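Local coordinates for protein acyltransferase (Streptococcus pneumoniae, PDB 5UG1) that is the C-terminal catalytic domain of a peptidoglycan O-acetyltransferase, OatA, which probably transfers acetyl groups to the cell-wall polymer through a serine-based catalytic triad, at residues T6-D11 with A28-Q33; L15-A20 with A155-Y160; T57-T62 with H86-T91; P92-K97 with D142-G147. All blocks are in the same frame, centred on the assembly; numbering follows the deposited sequence.

Contact 1. Residues T6-D11 with A28-Q33; sequences TMLIGD and AQINAQ. With 03S (methanesulfonic acid), chain B.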
loop_
_atom_site.group_PDB
_atom_site.type_symbol
_atom_site.label_atom_id
_atom_site.label_comp_id
_atom_site.label_asym_id
_atom_site.label_seq_id
_atom_site.Cartn_x
_atom_site.Cartn_y
_atom_site.Cartn_z
ATOM N N THR A 6 -4.677 12.948 1.950
ATOM C CA THR A 6 -4.144 11.610 1.748
ATOM C C THR A 6 -3.060 11.657 0.682
ATOM O O THR A 6 -3.281 12.192 -0.407
ATOM C CB THR A 6 -5.250 10.643 1.334
ATOM O OG1 THR A 6 -6.302 10.678 2.308
ATOM C CG2 THR A 6 -4.709 9.230 1.226
ATOM N N MET A 7 -1.888 11.129 1.014
ATOM C CA MET A 7 -0.820 10.882 0.054
ATOM C C MET A 7 -0.543 9.385 0.026
ATOM O O MET A 7 -0.345 8.763 1.079
ATOM C CB MET A 7 0.461 11.654 0.411
ATOM C CG MET A 7 1.602 11.408 -0.569
ATOM S SD MET A 7 3.047 12.389 -0.232
ATOM C CE MET A 7 2.579 14.000 -0.868
ATOM N N LEU A 8 -0.551 8.809 -1.170
ATOM C CA LEU A 8 -0.127 7.434 -1.385
ATOM C C LEU A 8 1.293 7.449 -1.946
ATOM O O LEU A 8 1.574 8.168 -2.912
ATOM C CB LEU A 8 -1.082 6.717 -2.339
ATOM C CG LEU A 8 -0.845 5.220 -2.549
ATOM C CD1 LEU A 8 -2.158 4.527 -2.799
ATOM C CD2 LEU A 8 0.117 4.974 -3.720
ATOM N N ILE A 9 2.191 6.702 -1.310
ATOM C CA ILE A 9 3.553 6.492 -1.794
ATOM C C ILE A 9 3.634 5.021 -2.160
ATOM O O ILE A 9 3.562 4.157 -1.275
ATOM C CB ILE A 9 4.605 6.838 -0.735
ATOM C CG1 ILE A 9 4.428 8.259 -0.199
ATOM C CG2 ILE A 9 6.031 6.587 -1.274
ATOM C CD1 ILE A 9 4.916 8.395 1.248
ATOM N N GLY A 10 3.759 4.754 -3.433
ATOM C CA GLY A 10 3.574 3.420 -3.932
ATOM C C GLY A 10 4.481 2.952 -5.036
ATOM O O GLY A 10 5.237 3.701 -5.581
ATOM N N ASP A 11 4.337 1.675 -5.342
ATOM C CA ASP A 11 5.130 0.960 -6.321
ATOM C C ASP A 11 4.448 0.827 -7.691
ATOM O O ASP A 11 3.476 1.455 -7.958
ATOM C CB ASP A 11 5.588 -0.390 -5.762
ATOM C CG ASP A 11 4.451 -1.330 -5.476
ATOM O OD1 ASP A 11 3.345 -1.060 -5.839
ATOM O OD2 ASP A 11 4.667 -2.355 -4.885
ATOM N N ALA A 28 -6.912 12.873 -3.700
ATOM C CA ALA A 28 -5.763 12.216 -3.101
ATOM C C ALA A 28 -4.521 12.490 -3.943
ATOM O O ALA A 28 -4.597 12.711 -5.153
ATOM C CB ALA A 28 -5.996 10.713 -2.971
ATOM N N GLN A 29 -3.376 12.513 -3.278
ATOM C CA GLN A 29 -2.091 12.726 -3.926
ATOM C C GLN A 29 -1.469 11.356 -4.150
ATOM O O GLN A 29 -1.002 10.720 -3.199
ATOM C CB GLN A 29 -1.182 13.604 -3.069
ATOM C CG GLN A 29 -1.672 15.028 -2.888
ATOM C CD GLN A 29 -0.764 15.827 -1.972
ATOM O OE1 GLN A 29 -1.122 16.142 -0.839
ATOM N NE2 GLN A 29 0.415 16.157 -2.461
ATOM N N ILE A 30 -1.482 10.893 -5.394
ATOM C CA ILE A 30 -0.981 9.569 -5.735
ATOM C C ILE A 30 0.457 9.759 -6.192
ATOM O O ILE A 30 0.709 10.360 -7.243
ATOM C CB ILE A 30 -1.840 8.887 -6.813
ATOM C CG1 ILE A 30 -3.333 8.963 -6.465
ATOM C CG2 ILE A 30 -1.448 7.420 -6.983
ATOM C CD1 ILE A 30 -3.727 8.163 -5.242
ATOM N N ASN A 31 1.407 9.291 -5.386
ATOM C CA ASN A 31 2.831 9.385 -5.704
ATOM C C ASN A 31 3.344 7.950 -5.821
ATOM O O ASN A 31 3.842 7.365 -4.857
ATOM C CB ASN A 31 3.564 10.224 -4.636
ATOM C CG ASN A 31 5.079 10.206 -4.790
ATOM O OD1 ASN A 31 5.623 9.819 -5.831
ATOM N ND2 ASN A 31 5.773 10.634 -3.739
ATOM N N ALA A 32 3.206 7.368 -7.011
ATOM C CA ALA A 32 3.583 5.979 -7.245
ATOM C C ALA A 32 4.546 5.917 -8.413
ATOM O O ALA A 32 4.386 6.651 -9.393
ATOM C CB ALA A 32 2.355 5.093 -7.524
ATOM N N GLN A 33 5.575 5.103 -8.298
ATOM C CA GLN A 33 6.592 4.962 -9.332
ATOM C C GLN A 33 7.067 3.532 -9.461
ATOM O O GLN A 33 6.900 2.743 -8.580
ATOM C CB GLN A 33 7.811 5.840 -9.049
ATOM C CG GLN A 33 7.508 7.233 -8.582
ATOM C CD GLN A 33 8.721 7.903 -8.036
ATOM O OE1 GLN A 33 9.646 8.237 -8.774
ATOM N NE2 GLN A 33 8.745 8.097 -6.740
HETATM S S10 03S B . 6.339 -3.234 -9.572
HETATM O O11 03S B . 5.692 -4.535 -9.289
HETATM O O12 03S B . 6.703 -2.575 -8.298
HETATM C C13 03S B . 7.709 -3.481 -10.480
#
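Strands 6-10 and 29-32 run parallel at one edge of the five-stranded sheet of this atypical alpha/beta hydrolase fold. Ala28 lays its small CB beside Thr6 O. Gln29 bonds through both its N and its O: Gln29 N gives Thr6 O a nearly straight bond (2.9 Å, 175°), and Gln29 O receives Leu8 N at 2.8 Å. The Gln29 side chain, extended beyond CG, crosses Met7 obliquely, with Gln29 NE2 3.4 Å from Met7 CE, suiting a flexible polar chain at the sheet edge. On the other face the branched Ile30 sets CD1 4.2 Å from Leu8 CB. Asn31 N binds Leu8 O at 2.7 Å, while Gly10 N reaches Asn31 O from above the carbonyl plane. Gly10 has no side chain; Leu8 CD2 fills the space beside it, facing the small Ala32. Gln33 N to Gly10 O (3.1 Å) closes the ladder beside Asp11, the N-cap of helix 12-16, whose OD1 makes weak hydrogen bonds to Val13 N and Ala14 N and whose CB lies 3.5 Å from 03S O12. Helix 38-50 packs on Ile9 and Asn31, helix 18-24 on Leu8 and Ile30, and strand 57-61 flanks strand 6-10 on its other side.

Contact 2. Residues L15-A20 with A155-Y160; sequences LRANTA and AGAKLY
Close alanine packing joins the long helix 150-171 to the break between helices 12-16 and 18-24, within the layer of helices on one side of the alpha/beta sheet. Ala17 is the break itself: its backbone leaves the helical range after helix 12-16, and it is also the N-cap position of helix 18-24. The two backbones come close, with Ala17 CA and Ala157 CA 4.6 Å apart, which suits residues whose side chain is a single methyl. Tight packing lies between these methyls. Ala20 CB rests 3.7 Å from Ala157 CB and also against the helix backbone, 3.5 Å from Ala157 O. Tyr160 extends the apolar patch toward the sheet: with CG anti to the backbone N (chi1 -174°) its ring swings past Ala17, and Trp127 meets that ring edge-to-face.

The outer side is far looser. Lys158 starts away from the facing helix, and its NZ forms a salt bridge with Asp162 one turn along its own helix, so the ammonium group stays at the surface. The two segments meet through apolar contacts, with no hydrogen bond between them. The tightest fit involving the ring is an oblique one, Ala17 CB lying 3.6 Å from Tyr160 CD1.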
loop_
_atom_site.group_PDB
_atom_site.type_symbol
_atom_site.label_atom_id
_atom_site.label_comp_id
_atom_site.label_asym_id
_atom_site.label_seq_id
_atom_site.Cartn_x
_atom_site.Cartn_y
_atom_site.Cartn_z
ATOM N N LEU A 15 1.063 2.111 -9.295
ATOM C CA LEU A 15 1.136 2.954 -10.481
ATOM C C LEU A 15 0.228 2.418 -11.580
ATOM O O LEU A 15 -0.383 3.189 -12.333
ATOM C CB LEU A 15 2.577 3.050 -10.966
ATOM C CG LEU A 15 2.754 3.968 -12.177
ATOM C CD1 LEU A 15 2.341 5.393 -11.845
ATOM C CD2 LEU A 15 4.182 3.921 -12.731
ATOM N N ARG A 16 0.110 1.091 -11.667
ATOM C CA ARG A 16 -0.790 0.485 -12.640
ATOM C C ARG A 16 -2.244 0.848 -12.357
ATOM O O ARG A 16 -3.051 0.957 -13.285
ATOM C CB ARG A 16 -0.580 -1.031 -12.630
ATOM C CG ARG A 16 -1.177 -1.792 -13.810
ATOM C CD ARG A 16 -0.804 -3.275 -13.701
ATOM N NE ARG A 16 -1.401 -4.117 -14.734
ATOM C CZ ARG A 16 -0.930 -4.224 -15.970
ATOM N NH1 ARG A 16 0.143 -3.526 -16.322
ATOM N NH2 ARG A 16 -1.522 -5.027 -16.851
ATOM N N ALA A 17 -2.596 1.056 -11.088
ATOM C CA ALA A 17 -3.945 1.435 -10.695
ATOM C C ALA A 17 -4.117 2.946 -10.557
ATOM O O ALA A 17 -5.067 3.390 -9.903
ATOM C CB ALA A 17 -4.321 0.742 -9.379
ATOM N N ASN A 18 -3.220 3.734 -11.156
ATOM C CA ASN A 18 -3.207 5.184 -10.955
ATOM C C ASN A 18 -4.568 5.819 -11.256
ATOM O O ASN A 18 -5.142 6.524 -10.420
ATOM C CB ASN A 18 -2.113 5.802 -11.837
ATOM C CG ASN A 18 -2.028 7.303 -11.707
ATOM O OD1 ASN A 18 -2.040 7.848 -10.602
ATOM N ND2 ASN A 18 -1.952 7.986 -12.841
ATOM N N THR A 19 -5.103 5.581 -12.453
ATOM C CA THR A 19 -6.351 6.236 -12.828
ATOM C C THR A 19 -7.498 5.809 -11.922
ATOM O O THR A 19 -8.350 6.630 -11.557
ATOM C CB THR A 19 -6.676 5.919 -14.278
ATOM O OG1 THR A 19 -5.511 6.164 -15.074
ATOM C CG2 THR A 19 -7.824 6.782 -14.754
ATOM N N ALA A 20 -7.542 4.525 -11.554
ATOM C CA ALA A 20 -8.623 4.051 -10.695
ATOM C C ALA A 20 -8.490 4.636 -9.295
ATOM O O ALA A 20 -9.488 5.019 -8.677
ATOM C CB ALA A 20 -8.636 2.521 -10.651
ATOM N N ALA A 155 -10.789 -3.855 -14.285
ATOM C CA ALA A 155 -11.391 -4.551 -13.150
ATOM C C ALA A 155 -10.380 -4.726 -12.028
ATOM O O ALA A 155 -10.681 -4.471 -10.858
ATOM C CB ALA A 155 -11.950 -5.903 -13.590
ATOM N N GLY A 156 -9.161 -5.144 -12.370
ATOM C CA GLY A 156 -8.134 -5.277 -11.352
ATOM C C GLY A 156 -7.797 -3.954 -10.692
ATOM O O GLY A 156 -7.622 -3.882 -9.471
ATOM N N ALA A 157 -7.713 -2.886 -11.489
ATOM C CA ALA A 157 -7.362 -1.582 -10.934
ATOM C C ALA A 157 -8.451 -1.074 -9.998
ATOM O O ALA A 157 -8.158 -0.467 -8.962
ATOM C CB ALA A 157 -7.115 -0.586 -12.058
ATOM N N LYS A 158 -9.712 -1.309 -10.360
ATOM C CA LYS A 158 -10.820 -0.883 -9.518
ATOM C C LYS A 158 -10.845 -1.651 -8.200
ATOM O O LYS A 158 -11.151 -1.071 -7.150
ATOM C CB LYS A 158 -12.136 -1.053 -10.275
ATOM C CG LYS A 158 -13.310 -0.440 -9.570
ATOM C CD LYS A 158 -14.577 -0.573 -10.369
ATOM C CE LYS A 158 -15.615 0.358 -9.774
ATOM N NZ LYS A 158 -15.324 0.600 -8.321
ATOM N N LEU A 159 -10.535 -2.955 -8.232
ATOM C CA LEU A 159 -10.426 -3.721 -6.993
ATOM C C LEU A 159 -9.318 -3.172 -6.112
ATOM O O LEU A 159 -9.474 -3.074 -4.889
ATOM C CB LEU A 159 -10.151 -5.196 -7.294
ATOM C CG LEU A 159 -11.329 -6.087 -7.678
ATOM C CD1 LEU A 159 -10.812 -7.358 -8.332
ATOM C CD2 LEU A 159 -12.145 -6.410 -6.446
ATOM N N TYR A 160 -8.185 -2.827 -6.722
ATOM C CA TYR A 160 -7.067 -2.290 -5.966
ATOM C C TYR A 160 -7.430 -0.944 -5.351
ATOM O O TYR A 160 -7.216 -0.723 -4.154
ATOM C CB TYR A 160 -5.846 -2.186 -6.876
ATOM C CG TYR A 160 -4.555 -1.765 -6.203
ATOM C CD1 TYR A 160 -4.254 -0.423 -6.014
ATOM C CD2 TYR A 160 -3.626 -2.709 -5.789
ATOM C CE1 TYR A 160 -3.074 -0.022 -5.418
ATOM C CE2 TYR A 160 -2.428 -2.318 -5.191
ATOM C CZ TYR A 160 -2.160 -0.970 -5.010
ATOM O OH TYR A 160 -0.982 -0.563 -4.418
#

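Contact 3. Residues T57-T62 with H86-T91; sequences TVVIAT and HMILVT
Val58 O is the best-held polar atom here, gripped twice: Ile88 N donates to it at 2.7 Å, nearly along the C=O axis, and Met87 CA adds a weaker C-H...O contact to Val58 O at 3.3 Å. The bond belongs to the parallel ladder of a beta-alpha-beta unit, in which helix 70-80 connects strand 57-61 to strand 86-90. Three more bonds complete it: Val58 N to His86 O, Ile60 N to Ile88 O and Val90 N to Ile60 O. All four are close to straight.

Both faces are buried, and the side chains, mostly branched or long and apolar, point alternately to one and the other. Val58, Ile60, Met87 and Leu89 share the face toward helix 70-80, where Trp74 meets Ile60 and Leu89. Met87 starts with CG anti to the backbone N, then bends at chi3, bringing CE obliquely to 3.5 Å from Ile60 CG1. Thr57, Val59, His86 and Ile88 line the face toward helix 150-171. His86, though buried, has both ring nitrogens satisfied, NE2 by Thr123 OG1 and ND1 by Pro175 O. At the C-terminal end Val90 leans across: its CG2, anti to the carbonyl carbon, lies 3.6 Å from Val59 CG1 and 3.6 Å from Ala61 CB.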
loop_
_atom_site.group_PDB
_atom_site.type_symbol
_atom_site.label_atom_id
_atom_site.label_comp_id
_atom_site.label_asym_id
_atom_site.label_seq_id
_atom_site.Cartn_x
_atom_site.Cartn_y
_atom_site.Cartn_z
ATOM N N THR A 57 -3.104 11.510 6.359
ATOM C CA THR A 57 -3.194 10.085 6.085
ATOM C C THR A 57 -2.144 9.700 5.049
ATOM O O THR A 57 -2.080 10.292 3.966
ATOM C CB THR A 57 -4.594 9.705 5.608
ATOM O OG1 THR A 57 -5.564 10.291 6.485
ATOM C CG2 THR A 57 -4.758 8.212 5.629
ATOM N N VAL A 58 -1.327 8.706 5.392
ATOM C CA VAL A 58 -0.234 8.218 4.558
ATOM C C VAL A 58 -0.551 6.785 4.146
ATOM O O VAL A 58 -0.824 5.928 4.998
ATOM C CB VAL A 58 1.109 8.285 5.310
ATOM C CG1 VAL A 58 2.265 7.933 4.377
ATOM C CG2 VAL A 58 1.297 9.662 5.948
ATOM N N VAL A 59 -0.518 6.520 2.847
ATOM C CA VAL A 59 -0.739 5.178 2.327
ATOM C C VAL A 59 0.578 4.667 1.761
ATOM O O VAL A 59 1.132 5.263 0.829
ATOM C CB VAL A 59 -1.847 5.145 1.264
ATOM C CG1 VAL A 59 -2.168 3.700 0.916
ATOM C CG2 VAL A 59 -3.102 5.876 1.777
ATOM N N ILE A 60 1.069 3.562 2.319
ATOM C CA ILE A 60 2.307 2.926 1.883
ATOM C C ILE A 60 1.902 1.710 1.058
ATOM O O ILE A 60 1.486 0.683 1.608
ATOM C CB ILE A 60 3.204 2.532 3.067
ATOM C CG1 ILE A 60 3.524 3.742 3.951
ATOM C CG2 ILE A 60 4.505 1.848 2.567
ATOM C CD1 ILE A 60 4.148 4.967 3.209
ATOM N N ALA A 61 2.001 1.821 -0.265
ATOM C CA ALA A 61 1.560 0.763 -1.176
ATOM C C ALA A 61 2.780 0.145 -1.853
ATOM O O ALA A 61 3.065 0.371 -3.034
ATOM C CB ALA A 61 0.547 1.325 -2.196
ATOM N N THR A 62 3.515 -0.650 -1.076
ATOM C CA THR A 62 4.770 -1.259 -1.492
ATOM C C THR A 62 4.851 -2.659 -0.900
ATOM O O THR A 62 4.022 -3.058 -0.076
ATOM C CB THR A 62 5.990 -0.461 -1.004
ATOM O OG1 THR A 62 5.988 -0.443 0.430
ATOM C CG2 THR A 62 6.008 0.981 -1.541
ATOM N N HIS A 86 -1.994 9.239 10.395
ATOM C CA HIS A 86 -2.491 7.876 10.355
ATOM C C HIS A 86 -1.904 7.216 9.117
ATOM O O HIS A 86 -1.722 7.866 8.085
ATOM C CB HIS A 86 -4.020 7.828 10.309
ATOM C CG HIS A 86 -4.588 6.466 10.590
ATOM N ND1 HIS A 86 -5.082 6.103 11.826
ATOM C CD2 HIS A 86 -4.747 5.385 9.790
ATOM C CE1 HIS A 86 -5.517 4.855 11.775
ATOM N NE2 HIS A 86 -5.324 4.395 10.552
ATOM N N MET A 87 -1.594 5.935 9.223
ATOM C CA MET A 87 -0.860 5.232 8.185
ATOM C C MET A 87 -1.665 4.029 7.735
ATOM O O MET A 87 -2.213 3.302 8.562
ATOM C CB MET A 87 0.511 4.793 8.701
ATOM C CG MET A 87 1.424 4.152 7.699
ATOM S SD MET A 87 2.924 3.587 8.549
ATOM C CE MET A 87 4.121 4.224 7.399
ATOM N N ILE A 88 -1.738 3.824 6.425
ATOM C CA ILE A 88 -2.393 2.654 5.849
ATOM C C ILE A 88 -1.344 1.810 5.133
ATOM O O ILE A 88 -0.570 2.333 4.325
ATOM C CB ILE A 88 -3.526 3.077 4.906
ATOM C CG1 ILE A 88 -4.634 3.703 5.740
ATOM C CG2 ILE A 88 -4.042 1.907 4.098
ATOM C CD1 ILE A 88 -5.711 4.193 4.925
ATOM N N LEU A 89 -1.310 0.512 5.439
ATOM C CA LEU A 89 -0.353 -0.409 4.833
ATOM C C LEU A 89 -1.073 -1.283 3.810
ATOM O O LEU A 89 -2.044 -1.973 4.155
ATOM C CB LEU A 89 0.322 -1.268 5.905
ATOM C CG LEU A 89 0.912 -0.509 7.096
ATOM C CD1 LEU A 89 1.417 -1.481 8.156
ATOM C CD2 LEU A 89 2.022 0.444 6.660
ATOM N N VAL A 90 -0.594 -1.271 2.562
ATOM C CA VAL A 90 -1.168 -2.089 1.497
ATOM C C VAL A 90 -0.312 -3.347 1.345
ATOM O O VAL A 90 0.855 -3.274 0.934
ATOM C CB VAL A 90 -1.265 -1.314 0.180
ATOM C CG1 VAL A 90 -2.307 -1.973 -0.732
ATOM C CG2 VAL A 90 -1.628 0.140 0.438
ATOM N N THR A 91 -0.887 -4.509 1.671
ATOM C CA THR A 91 -0.122 -5.745 1.649
ATOM C C THR A 91 0.235 -6.115 0.210
ATOM O O THR A 91 -0.523 -5.825 -0.721
ATOM C CB THR A 91 -0.898 -6.893 2.298
ATOM O OG1 THR A 91 -2.186 -7.024 1.679
ATOM C CG2 THR A 91 -1.052 -6.685 3.834
#

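Contact 4. Residues P92-K97 with D142-G147; sequences PYEGDK and DQVHFG. With 03S (methanesulfonic acid), chain B.
Two loops meet at the C-terminal side of the sheet: loop 92-97 comes after strand 86-90, and loop 142-147 leads into helix 150-171. One direct hydrogen bond joins them, Gly95 N to Gln143 O, 2.8 Å long and in the carbonyl plane. Gly95 suits this spot because the direction a side chain would take is filled by Gln143 O and Tyr93 OH; Gly95 N lies 3.6 Å above the plane of the Tyr93 ring. Gln143, bent at chi2, lays CB and CG along Asp96, with Gln143 CB 3.4 Å from Asp96 N. Two waters bridge the loops further, one donating to Tyr93 O and Val144 O, the other to Glu94 OE2 and Asp142 O. Glu94 OE2 also accepts Asp96 N through its anti lone pair.

Loop 142-147 holds the Asp-His part of what is probably the Ser-His-Asp catalytic triad, completed by Ser12. Asp142 OD1 takes two backbone donors, Val144 N from above the carboxylate plane (an Asx turn) and His145 N on the syn lone pair. Asp142 OD2, also by its syn lone pair, receives His145 ND1 in the ring plane at only 2.5 Å and 175°. Such a bond would be expected to raise the basicity of NE2, which is hydrogen-bonded to Ser12 OG. Val144 wedges between: its CG2 lies 3.6 Å from Glu94 OE1, and CG1 3.8 Å from 03S O11. His145 NE2 lies 3.2 Å from 03S O11.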
loop_
_atom_site.group_PDB
_atom_site.type_symbol
_atom_site.label_atom_id
_atom_site.label_comp_id
_atom_site.label_asym_id
_atom_site.label_seq_id
_atom_site.Cartn_x
_atom_site.Cartn_y
_atom_site.Cartn_z
ATOM N N PRO A 92 1.400 -6.725 -0.006
ATOM C CA PRO A 92 1.813 -7.073 -1.365
ATOM C C PRO A 92 1.265 -8.429 -1.779
ATOM O O PRO A 92 0.916 -9.267 -0.949
ATOM C CB PRO A 92 3.345 -7.103 -1.264
ATOM C CG PRO A 92 3.594 -7.513 0.140
ATOM C CD PRO A 92 2.466 -6.990 0.978
ATOM N N TYR A 93 1.202 -8.639 -3.096
ATOM C CA TYR A 93 0.728 -9.908 -3.646
ATOM C C TYR A 93 1.622 -10.359 -4.793
ATOM O O TYR A 93 1.673 -9.703 -5.840
ATOM C CB TYR A 93 -0.719 -9.796 -4.121
ATOM C CG TYR A 93 -1.219 -11.061 -4.764
ATOM C CD1 TYR A 93 -1.519 -12.185 -3.999
ATOM C CD2 TYR A 93 -1.381 -11.141 -6.148
ATOM C CE1 TYR A 93 -1.971 -13.357 -4.605
ATOM C CE2 TYR A 93 -1.836 -12.297 -6.753
ATOM C CZ TYR A 93 -2.124 -13.405 -5.980
ATOM O OH TYR A 93 -2.578 -14.554 -6.593
ATOM N N GLU A 94 2.300 -11.488 -4.589
ATOM C CA GLU A 94 2.983 -12.258 -5.631
ATOM C C GLU A 94 2.170 -13.534 -5.853
ATOM O O GLU A 94 2.109 -14.404 -4.975
ATOM C CB GLU A 94 4.426 -12.567 -5.212
ATOM C CG GLU A 94 5.115 -13.716 -5.969
ATOM C CD GLU A 94 5.337 -13.398 -7.441
ATOM O OE1 GLU A 94 6.205 -12.547 -7.738
ATOM O OE2 GLU A 94 4.626 -13.980 -8.296
ATOM N N GLY A 95 1.530 -13.642 -7.019
ATOM C CA GLY A 95 0.620 -14.745 -7.255
ATOM C C GLY A 95 1.271 -16.059 -7.635
ATOM O O GLY A 95 0.640 -17.108 -7.479
ATOM N N ASP A 96 2.506 -16.038 -8.139
ATOM C CA ASP A 96 3.170 -17.268 -8.589
ATOM C C ASP A 96 3.693 -18.008 -7.368
ATOM O O ASP A 96 4.777 -17.711 -6.866
ATOM C CB ASP A 96 4.304 -16.956 -9.558
ATOM C CG ASP A 96 5.035 -18.221 -10.055
ATOM O OD1 ASP A 96 4.794 -19.348 -9.553
ATOM O OD2 ASP A 96 5.879 -18.075 -10.958
ATOM N N LYS A 97 2.938 -19.009 -6.910
ATOM C CA LYS A 97 3.314 -19.724 -5.696
ATOM C C LYS A 97 4.644 -20.455 -5.842
ATOM O O LYS A 97 5.238 -20.833 -4.828
ATOM C CB LYS A 97 2.204 -20.701 -5.301
ATOM C CG LYS A 97 0.898 -20.017 -4.874
ATOM C CD LYS A 97 -0.106 -21.050 -4.381
ATOM C CE LYS A 97 -1.532 -20.521 -4.381
ATOM N NZ LYS A 97 -2.558 -21.629 -4.299
ATOM N N ASP A 142 1.778 -11.710 -15.188
ATOM C CA ASP A 142 2.983 -12.038 -14.440
ATOM C C ASP A 142 2.696 -12.350 -12.974
ATOM O O ASP A 142 3.647 -12.553 -12.207
ATOM C CB ASP A 142 3.992 -10.891 -14.542
ATOM C CG ASP A 142 3.542 -9.639 -13.786
ATOM O OD1 ASP A 142 2.398 -9.599 -13.282
ATOM O OD2 ASP A 142 4.333 -8.676 -13.709
ATOM N N GLN A 143 1.432 -12.389 -12.604
ATOM C CA GLN A 143 1.010 -12.685 -11.261
ATOM C C GLN A 143 1.201 -11.539 -10.244
ATOM O O GLN A 143 1.078 -11.762 -9.080
ATOM C CB GLN A 143 1.704 -13.924 -10.732
ATOM C CG GLN A 143 1.447 -15.225 -11.478
ATOM C CD GLN A 143 -0.001 -15.551 -11.685
ATOM O OE1 GLN A 143 -0.641 -16.110 -10.849
ATOM N NE2 GLN A 143 -0.499 -15.218 -12.809
ATOM N N VAL A 144 1.471 -10.337 -10.723
ATOM C CA VAL A 144 1.725 -9.183 -9.889
ATOM C C VAL A 144 1.059 -7.919 -10.440
ATOM O O VAL A 144 0.499 -7.138 -9.712
ATOM C CB VAL A 144 3.230 -8.922 -9.762
ATOM C CG1 VAL A 144 3.509 -7.649 -9.005
ATOM C CG2 VAL A 144 3.943 -10.092 -9.142
ATOM N N HIS A 145 1.171 -7.763 -11.742
ATOM C CA HIS A 145 0.565 -6.691 -12.473
ATOM C C HIS A 145 -0.760 -7.166 -13.026
ATOM O O HIS A 145 -0.804 -7.823 -14.022
ATOM C CB HIS A 145 1.491 -6.186 -13.574
ATOM C CG HIS A 145 2.771 -5.601 -13.065
ATOM N ND1 HIS A 145 3.930 -6.322 -12.975
ATOM C CD2 HIS A 145 3.055 -4.379 -12.575
ATOM C CE1 HIS A 145 4.876 -5.564 -12.472
ATOM N NE2 HIS A 145 4.374 -4.377 -12.231
ATOM N N PHE A 146 -1.836 -6.834 -12.346
ATOM C CA PHE A 146 -3.158 -7.322 -12.687
ATOM C C PHE A 146 -3.608 -7.013 -14.116
ATOM O O PHE A 146 -3.257 -6.013 -14.661
ATOM C CB PHE A 146 -4.174 -6.767 -11.688
ATOM C CG PHE A 146 -4.123 -5.284 -11.543
ATOM C CD1 PHE A 146 -4.616 -4.472 -12.527
ATOM C CD2 PHE A 146 -3.580 -4.704 -10.433
ATOM C CE1 PHE A 146 -4.545 -3.126 -12.421
ATOM C CE2 PHE A 146 -3.511 -3.364 -10.317
ATOM C CZ PHE A 146 -4.002 -2.560 -11.296
ATOM N N GLY A 147 -4.400 -7.904 -14.695
ATOM C CA GLY A 147 -4.980 -7.668 -16.006
ATOM C C GLY A 147 -4.115 -8.028 -17.201
ATOM O O GLY A 147 -2.971 -7.579 -17.313
HETATM S S10 03S B . 6.339 -3.234 -9.572
HETATM O O11 03S B . 5.692 -4.535 -9.289
HETATM O O12 03S B . 6.703 -2.575 -8.298
HETATM C C13 03S B . 7.709 -3.481 -10.480
HETATM O O HOH W 1 0.434 -7.411 -6.951
HETATM O O HOH W 2 5.490 -13.577 -10.821
#

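Overall arrangement
Contacts 1 and 3 belong to one sheet, joined where strands 6-10 and 57-61 pair: Met7 O lies 2.9 Å from Val59 N, and Ile9 N 2.8 Å from Val59 O. Contact 2 packs against it, Tyr160 OH reaching 3.3 Å from Ala61 CB, and also meets contact 4, where Arg16 NE is hydrogen-bonded to Phe146 O (2.7 Å). Along the chain, contacts 3 and 4 are nested inside the loop closed by contact 2. Contacts 1 and 4 do not touch, their nearest atoms about 6 Å apart, yet both border the methanesulfonic acid group. That group is hydrogen-bonded to the N of Ser12, the residue directly after segment 6-11, so distant segments assemble the site.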